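PDB 1R2J: protein FkbI from Streptomyces hygroscopicus, which binds FAD and probably acts as an acyl-ACP dehydrogenase in making the methoxymalonyl extender unit of the polyketide FK520. Local coordinates for residues S69-V74 with C186-G190; A230-V234 with A278-E283; C233-L237 with A307-A311. One frame throughout, in Å; residues are numbered along the deposited sequence.

Contact 1 (S69-V74 with C186-G190); sequences SSLRSV and CRAAG
This is a buried contact between a helix and a loop, made where the N-terminal helical region meets the middle beta domain beside the flavin. Residues 69-74 form the first turns of helix 69-88. Residues 186-190 lie in the loop between strands 175-179 and 192-196. Cys186 to Ala189 make a type I beta turn, with phi/psi of -54/-18° at Arg187 and -106/11° at Ala188, closed by Ala189 N to Cys186 O at 2.9 Å. The closest CA pair is Ser70 and Ala189, 4.4 Å apart. Ser70 holds the centre. With chi1 in m, Ser70 OG accepts a hydrogen bond of 2.9 Å from Ala188 N and also lies 3.4 Å from Ala188 CB. Ser73, also m, points its CA-CB bond toward the turn. Ser73 OG donates to Ser69 O at 2.8 Å, one helical turn back, and Ser73 CB packs on Ala189 CB at 4.0 Å. Cys186 SG, with chi1 m, is 3.8 Å from Ser69 O. The small side chains let the helix and turn come this close. The CA-CB bond of Arg187 points away; its guanidinium forms a salt bridge with Asp20. Ser73 touches Thr144, an FAD-binding residue, and the Cys186 side chain is about 4 Å from FAD. The arrangement belongs to the interface of N-terminal and middle domains that borders the flavin site in the acyl-CoA dehydrogenase fold.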
loop_
_atom_site.group_PDB
_atom_site.type_symbol
_atom_site.label_atom_id
_atom_site.label_comp_id
_atom_site.label_asym_id
_atom_site.label_seq_id
_atom_site.Cartn_x
_atom_site.Cartn_y
_atom_site.Cartn_z
ATOM N N SER A 69 -10.016 -0.272 1.652
ATOM C CA SER A 69 -8.694 -0.318 1.032
ATOM C C SER A 69 -7.982 1.036 1.024
ATOM O O SER A 69 -6.778 1.096 0.794
ATOM C CB SER A 69 -8.790 -0.887 -0.393
ATOM O OG SER A 69 -9.264 -2.233 -0.368
ATOM N N SER A 70 -8.719 2.122 1.253
ATOM C CA SER A 70 -8.088 3.443 1.319
ATOM C C SER A 70 -7.294 3.469 2.629
ATOM O O SER A 70 -6.123 3.867 2.666
ATOM C CB SER A 70 -9.131 4.566 1.347
ATOM O OG SER A 70 -9.692 4.811 0.074
ATOM N N LEU A 71 -7.941 3.038 3.706
ATOM C CA LEU A 71 -7.291 2.996 5.005
ATOM C C LEU A 71 -6.096 2.050 4.917
ATOM O O LEU A 71 -5.015 2.354 5.428
ATOM C CB LEU A 71 -8.278 2.513 6.075
ATOM C CG LEU A 71 -7.743 2.332 7.500
ATOM C CD1 LEU A 71 -7.123 3.634 7.996
ATOM C CD2 LEU A 71 -8.889 1.906 8.420
ATOM N N ARG A 72 -6.299 0.914 4.251
ATOM C CA ARG A 72 -5.254 -0.093 4.074
ATOM C C ARG A 72 -4.065 0.526 3.339
ATOM O O ARG A 72 -2.909 0.254 3.665
ATOM C CB ARG A 72 -5.811 -1.269 3.267
ATOM C CG ARG A 72 -5.076 -2.601 3.410
ATOM C CD ARG A 72 -3.822 -2.698 2.562
ATOM N NE ARG A 72 -3.941 -2.150 1.210
ATOM C CZ ARG A 72 -4.883 -2.457 0.322
ATOM N NH1 ARG A 72 -5.854 -3.324 0.611
ATOM N NH2 ARG A 72 -4.835 -1.903 -0.886
ATOM N N SER A 73 -4.356 1.369 2.349
ATOM C CA SER A 73 -3.298 2.013 1.577
ATOM C C SER A 73 -2.433 2.917 2.454
ATOM O O SER A 73 -1.235 3.063 2.210
ATOM C CB SER A 73 -3.897 2.809 0.416
ATOM O OG SER A 73 -4.430 1.931 -0.565
ATOM N N VAL A 74 -3.046 3.516 3.475
ATOM C CA VAL A 74 -2.322 4.385 4.394
ATOM C C VAL A 74 -1.355 3.540 5.208
ATOM O O VAL A 74 -0.230 3.961 5.481
ATOM C CB VAL A 74 -3.288 5.136 5.344
ATOM C CG1 VAL A 74 -2.502 5.996 6.328
ATOM C CG2 VAL A 74 -4.217 6.017 4.531
ATOM N N CYS A 186 -9.486 3.598 -4.302
ATOM C CA CYS A 186 -8.782 3.957 -3.071
ATOM C C CYS A 186 -8.936 5.479 -2.903
ATOM O O CYS A 186 -8.029 6.175 -2.440
ATOM C CB CYS A 186 -7.299 3.569 -3.178
ATOM S SG CYS A 186 -6.935 1.783 -2.984
ATOM N N ARG A 187 -10.114 5.967 -3.282
ATOM C CA ARG A 187 -10.449 7.386 -3.273
ATOM C C ARG A 187 -10.267 8.189 -1.988
ATOM O O ARG A 187 -10.209 9.417 -2.034
ATOM C CB ARG A 187 -11.878 7.559 -3.802
ATOM C CG ARG A 187 -12.080 6.922 -5.169
ATOM C CD ARG A 187 -13.395 7.335 -5.805
ATOM N NE ARG A 187 -14.555 6.832 -5.076
ATOM C CZ ARG A 187 -15.807 6.982 -5.496
ATOM N NH1 ARG A 187 -16.047 7.626 -6.629
ATOM N NH2 ARG A 187 -16.813 6.477 -4.796
ATOM N N ALA A 188 -10.166 7.514 -0.850
ATOM C CA ALA A 188 -9.976 8.219 0.410
ATOM C C ALA A 188 -8.544 8.079 0.927
ATOM O O ALA A 188 -8.250 8.453 2.064
ATOM C CB ALA A 188 -10.961 7.696 1.453
ATOM N N ALA A 189 -7.653 7.559 0.086
ATOM C CA ALA A 189 -6.264 7.348 0.480
ATOM C C ALA A 189 -5.388 8.600 0.487
ATOM O O ALA A 189 -4.204 8.528 0.824
ATOM C CB ALA A 189 -5.637 6.287 -0.403
ATOM N N GLY A 190 -5.959 9.737 0.100
ATOM C CA GLY A 190 -5.203 10.978 0.096
ATOM C C GLY A 190 -4.051 11.066 -0.891
ATOM O O GLY A 190 -2.977 11.548 -0.539
#

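Contact 2 (A230-V234 with A278-E283)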
loop_
_atom_site.group_PDB
_atom_site.type_symbol
_atom_site.label_atom_id
_atom_site.label_comp_id
_atom_site.label_asym_id
_atom_site.label_seq_id
_atom_site.Cartn_x
_atom_site.Cartn_y
_atom_site.Cartn_z
ATOM N N ALA A 230 -0.057 -7.161 -1.304
ATOM C CA ALA A 230 -0.462 -8.557 -1.465
ATOM C C ALA A 230 -1.453 -8.954 -0.359
ATOM O O ALA A 230 -2.494 -9.545 -0.629
ATOM C CB ALA A 230 0.770 -9.467 -1.444
ATOM N N TRP A 231 -1.133 -8.610 0.885
ATOM C CA TRP A 231 -2.018 -8.925 2.003
ATOM C C TRP A 231 -3.286 -8.088 1.896
ATOM O O TRP A 231 -4.368 -8.541 2.261
ATOM C CB TRP A 231 -1.325 -8.656 3.348
ATOM C CG TRP A 231 -0.393 -9.749 3.764
ATOM C CD1 TRP A 231 0.972 -9.691 3.819
ATOM C CD2 TRP A 231 -0.756 -11.071 4.193
ATOM N NE1 TRP A 231 1.480 -10.895 4.259
ATOM C CE2 TRP A 231 0.442 -11.758 4.494
ATOM C CE3 TRP A 231 -1.978 -11.741 4.353
ATOM C CZ2 TRP A 231 0.454 -13.081 4.945
ATOM C CZ3 TRP A 231 -1.963 -13.060 4.804
ATOM C CH2 TRP A 231 -0.752 -13.712 5.094
ATOM N N GLY A 232 -3.148 -6.871 1.387
ATOM C CA GLY A 232 -4.306 -6.016 1.231
ATOM C C GLY A 232 -5.287 -6.681 0.280
ATOM O O GLY A 232 -6.505 -6.657 0.502
ATOM N N CYS A 233 -4.757 -7.294 -0.774
ATOM C CA CYS A 233 -5.600 -7.968 -1.762
ATOM C C CYS A 233 -6.272 -9.200 -1.199
ATOM O O CYS A 233 -7.379 -9.548 -1.606
ATOM C CB CYS A 233 -4.785 -8.322 -3.002
ATOM S SG CYS A 233 -4.237 -6.836 -3.870
ATOM N N VAL A 234 -5.597 -9.876 -0.277
ATOM C CA VAL A 234 -6.204 -11.032 0.370
ATOM C C VAL A 234 -7.441 -10.488 1.096
ATOM O O VAL A 234 -8.480 -11.137 1.135
ATOM C CB VAL A 234 -5.254 -11.674 1.410
ATOM C CG1 VAL A 234 -5.982 -12.781 2.172
ATOM C CG2 VAL A 234 -4.032 -12.245 0.711
ATOM N N ALA A 278 -4.405 -16.617 -2.761
ATOM C CA ALA A 278 -3.748 -15.370 -2.374
ATOM C C ALA A 278 -3.154 -15.459 -0.962
ATOM O O ALA A 278 -2.043 -14.991 -0.710
ATOM C CB ALA A 278 -4.749 -14.208 -2.456
ATOM N N ALA A 279 -3.892 -16.068 -0.041
ATOM C CA ALA A 279 -3.411 -16.204 1.330
ATOM C C ALA A 279 -2.161 -17.088 1.420
ATOM O O ALA A 279 -1.185 -16.737 2.089
ATOM C CB ALA A 279 -4.518 -16.768 2.218
ATOM N N ARG A 280 -2.194 -18.233 0.744
ATOM C CA ARG A 280 -1.072 -19.161 0.760
ATOM C C ARG A 280 0.206 -18.502 0.255
ATOM O O ARG A 280 1.255 -18.606 0.883
ATOM C CB ARG A 280 -1.376 -20.385 -0.112
ATOM C CG ARG A 280 -2.601 -21.206 0.307
ATOM C CD ARG A 280 -2.450 -21.805 1.690
ATOM N NE ARG A 280 -2.923 -20.911 2.743
ATOM C CZ ARG A 280 -4.202 -20.729 3.059
ATOM N NH1 ARG A 280 -5.163 -21.377 2.408
ATOM N NH2 ARG A 280 -4.519 -19.905 4.043
ATOM N N VAL A 281 0.109 -17.811 -0.877
ATOM C CA VAL A 281 1.280 -17.166 -1.454
ATOM C C VAL A 281 1.794 -16.037 -0.560
ATOM O O VAL A 281 3.007 -15.807 -0.467
ATOM C CB VAL A 281 0.970 -16.657 -2.894
ATOM C CG1 VAL A 281 -0.038 -15.522 -2.855
ATOM C CG2 VAL A 281 2.251 -16.230 -3.577
ATOM N N CYS A 282 0.880 -15.347 0.119
ATOM C CA CYS A 282 1.267 -14.252 1.014
ATOM C C CYS A 282 1.976 -14.802 2.244
ATOM O O CYS A 282 2.947 -14.216 2.728
ATOM C CB CYS A 282 0.043 -13.445 1.449
ATOM S SG CYS A 282 -0.707 -12.497 0.114
ATOM N N GLU A 283 1.484 -15.937 2.736
ATOM C CA GLU A 283 2.065 -16.591 3.898
ATOM C C GLU A 283 3.490 -17.062 3.594
ATOM O O GLU A 283 4.401 -16.901 4.412
ATOM C CB GLU A 283 1.196 -17.787 4.302
ATOM C CG GLU A 283 -0.154 -17.392 4.895
ATOM C CD GLU A 283 -1.153 -18.526 4.849
ATOM O OE1 GLU A 283 -2.329 -18.310 5.208
ATOM O OE2 GLU A 283 -0.764 -19.638 4.445
#
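Two long antiparallel helices of the C-terminal helical bundle of the acyl-CoA dehydrogenase fold pack here, away from the FAD site. The segments 230-234 and 278-283 approach to 9.3 Å between axes, at 154° between their N-to-C directions. Trp231 is nearest Cys282 (CA atoms 6.3 Å apart), and Val234 is nearest Ala278 (CA atoms 5.7 Å apart). Cys282 fills the centre. Cys282 CB lies over one face of the Trp231 six-membered ring, 3.5 Å from the centroid, in a CH-pi contact. Cys282 SG is 4.5 Å from the centroid of the same Trp231 ring, a sulfur-aromatic contact. Cys282 SG also meets Ala230 CB at 3.7 Å and Val234 CG2 at 3.4 Å. Val234 extends the apolar seam, with CG2 3.8 Å from Ala278 CB and CG1 4.2 Å from Ala279 CB. Toward the partly exposed border, Trp231 CH2 reaches Glu283 CG at 3.7 Å. The carboxylate of Glu283 forms a salt bridge within its own helix: Arg280 NH2 to Glu283 OE1 is 2.9 Å, and Arg280 NE to Glu283 OE2 is 3.0 Å. Around the contact, Trp231 also packs on Glu59, Thr61 and Ala62 of helix 54-67, while Cys233 and Val281 touch helix 297-322.

Contact 3 (C233-L237 with A307-A311); sequences CVGIL and AAERA
Leu237 lays its side chain over the backbone of Arg310 and Ala311. Leu237 CG is 3.7 Å from Ala311 CA, and Leu237 CD2 is 3.5 Å from Arg310 O. The rotamer is chi1 m, chi2 t, with the CA-CB bond pointing toward the partner helix. Both segments, 233-237 and 307-311, are regular alpha helix. They run nearly parallel, with a signed crossing angle of 22° and a closest axis approach of 8.7 Å. Cys233 pairs with Ala307 (CA atoms 5.5 Å apart) and Leu237 with Ala311 (CA atoms 5.4 Å apart), so the register advances one helical turn on each side. One turn before Leu237, Cys233 also points its CA-CB bond toward the partner. Cys233 CB meets Ala307 O at 3.4 Å, Ala307 CB at 3.7 Å and Ala311 CB at 3.8 Å. With chi1 m, Cys233 SG reaches Ala308 CA at 3.8 Å. Ile236 makes a looser contact, CB to Ala311 CB at 4.5 Å. The contact is apolar, and the alanines on 307-311 keep the helices close. This is alanine-rich packing between long helices of the C-terminal bundle of an acyl-CoA dehydrogenase. The CA-CB bond of Glu309 points away; its carboxylate forms a salt bridge with Arg354. On the flanks, Val234 and Leu237 touch helix 262-287, while Cys233 packs on Met343 and Ile236 on Ala336 of helix 332-345.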
loop_
_atom_site.group_PDB
_atom_site.type_symbol
_atom_site.label_atom_id
_atom_site.label_comp_id
_atom_site.label_asym_id
_atom_site.label_seq_id
_atom_site.Cartn_x
_atom_site.Cartn_y
_atom_site.Cartn_z
ATOM N N CYS A 233 -4.757 -7.294 -0.774
ATOM C CA CYS A 233 -5.600 -7.968 -1.762
ATOM C C CYS A 233 -6.272 -9.200 -1.199
ATOM O O CYS A 233 -7.379 -9.548 -1.606
ATOM C CB CYS A 233 -4.785 -8.322 -3.002
ATOM S SG CYS A 233 -4.237 -6.836 -3.870
ATOM N N VAL A 234 -5.597 -9.876 -0.277
ATOM C CA VAL A 234 -6.204 -11.032 0.370
ATOM C C VAL A 234 -7.441 -10.488 1.096
ATOM O O VAL A 234 -8.480 -11.137 1.135
ATOM C CB VAL A 234 -5.254 -11.674 1.410
ATOM C CG1 VAL A 234 -5.982 -12.781 2.172
ATOM C CG2 VAL A 234 -4.032 -12.245 0.711
ATOM N N GLY A 235 -7.312 -9.286 1.663
ATOM C CA GLY A 235 -8.425 -8.668 2.373
ATOM C C GLY A 235 -9.593 -8.386 1.443
ATOM O O GLY A 235 -10.757 -8.638 1.783
ATOM N N ILE A 236 -9.279 -7.871 0.256
ATOM C CA ILE A 236 -10.305 -7.582 -0.730
ATOM C C ILE A 236 -11.044 -8.878 -1.092
ATOM O O ILE A 236 -12.276 -8.894 -1.197
ATOM C CB ILE A 236 -9.689 -6.952 -1.992
ATOM C CG1 ILE A 236 -9.040 -5.607 -1.621
ATOM C CG2 ILE A 236 -10.762 -6.770 -3.059
ATOM C CD1 ILE A 236 -8.346 -4.891 -2.776
ATOM N N LEU A 237 -10.293 -9.961 -1.275
ATOM C CA LEU A 237 -10.904 -11.248 -1.604
ATOM C C LEU A 237 -11.789 -11.712 -0.452
ATOM O O LEU A 237 -12.853 -12.284 -0.679
ATOM C CB LEU A 237 -9.829 -12.292 -1.915
ATOM C CG LEU A 237 -9.211 -12.132 -3.313
ATOM C CD1 LEU A 237 -7.866 -12.818 -3.387
ATOM C CD2 LEU A 237 -10.175 -12.689 -4.361
ATOM N N ALA A 307 -2.021 -12.201 -5.836
ATOM C CA ALA A 307 -3.084 -11.678 -4.984
ATOM C C ALA A 307 -3.831 -10.560 -5.702
ATOM O O ALA A 307 -5.050 -10.465 -5.621
ATOM C CB ALA A 307 -2.505 -11.171 -3.661
ATOM N N ALA A 308 -3.095 -9.726 -6.429
ATOM C CA ALA A 308 -3.710 -8.623 -7.149
ATOM C C ALA A 308 -4.579 -9.116 -8.304
ATOM O O ALA A 308 -5.743 -8.719 -8.417
ATOM C CB ALA A 308 -2.635 -7.665 -7.658
ATOM N N GLU A 309 -4.025 -9.978 -9.153
ATOM C CA GLU A 309 -4.784 -10.500 -10.282
ATOM C C GLU A 309 -6.001 -11.291 -9.799
ATOM O O GLU A 309 -7.088 -11.164 -10.363
ATOM C CB GLU A 309 -3.900 -11.376 -11.199
ATOM C CG GLU A 309 -2.906 -10.566 -12.051
ATOM C CD GLU A 309 -2.535 -11.233 -13.377
ATOM O OE1 GLU A 309 -2.247 -10.499 -14.350
ATOM O OE2 GLU A 309 -2.523 -12.479 -13.457
ATOM N N ARG A 310 -5.820 -12.102 -8.760
ATOM C CA ARG A 310 -6.927 -12.884 -8.216
ATOM C C ARG A 310 -7.965 -11.973 -7.558
ATOM O O ARG A 310 -9.162 -12.237 -7.642
ATOM C CB ARG A 310 -6.422 -13.908 -7.194
ATOM C CG ARG A 310 -5.457 -14.971 -7.760
ATOM C CD ARG A 310 -6.013 -15.640 -9.023
ATOM N NE ARG A 310 -7.309 -16.278 -8.796
ATOM C CZ ARG A 310 -8.252 -16.402 -9.727
ATOM N NH1 ARG A 310 -8.046 -15.929 -10.952
ATOM N NH2 ARG A 310 -9.400 -17.002 -9.433
ATOM N N ALA A 311 -7.506 -10.903 -6.904
ATOM C CA ALA A 311 -8.425 -9.971 -6.257
ATOM C C ALA A 311 -9.279 -9.236 -7.303
ATOM O O ALA A 311 -10.479 -9.029 -7.100
ATOM C CB ALA A 311 -7.653 -8.961 -5.408
#

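Contact 1 comes first along the chain and joins the N-terminal and middle domains. Contacts 2 and 3 follow it, both within the C-terminal domain. They share Cys233 and Val234 on helix 219-248, and their centres are about 7 Å apart. Helix 219-248 thus packs on two successive helices, 262-287 and 297-322. Those two also meet: Ala278 CB is 3.9 Å from Ala307 CA. Ala278 CB also lies 3.5 Å from Leu237 CD1 of helix 219-248. Between centres, contact 1 lies about 18 Å from contact 2 and about 15 Å from contact 3. Ser69 OG touches Ile236 CG1 at 3.6 Å and Arg72 NH1 touches Gly232 CA at 3.2 Å, bringing helix 69-88 onto the C-terminal bundle.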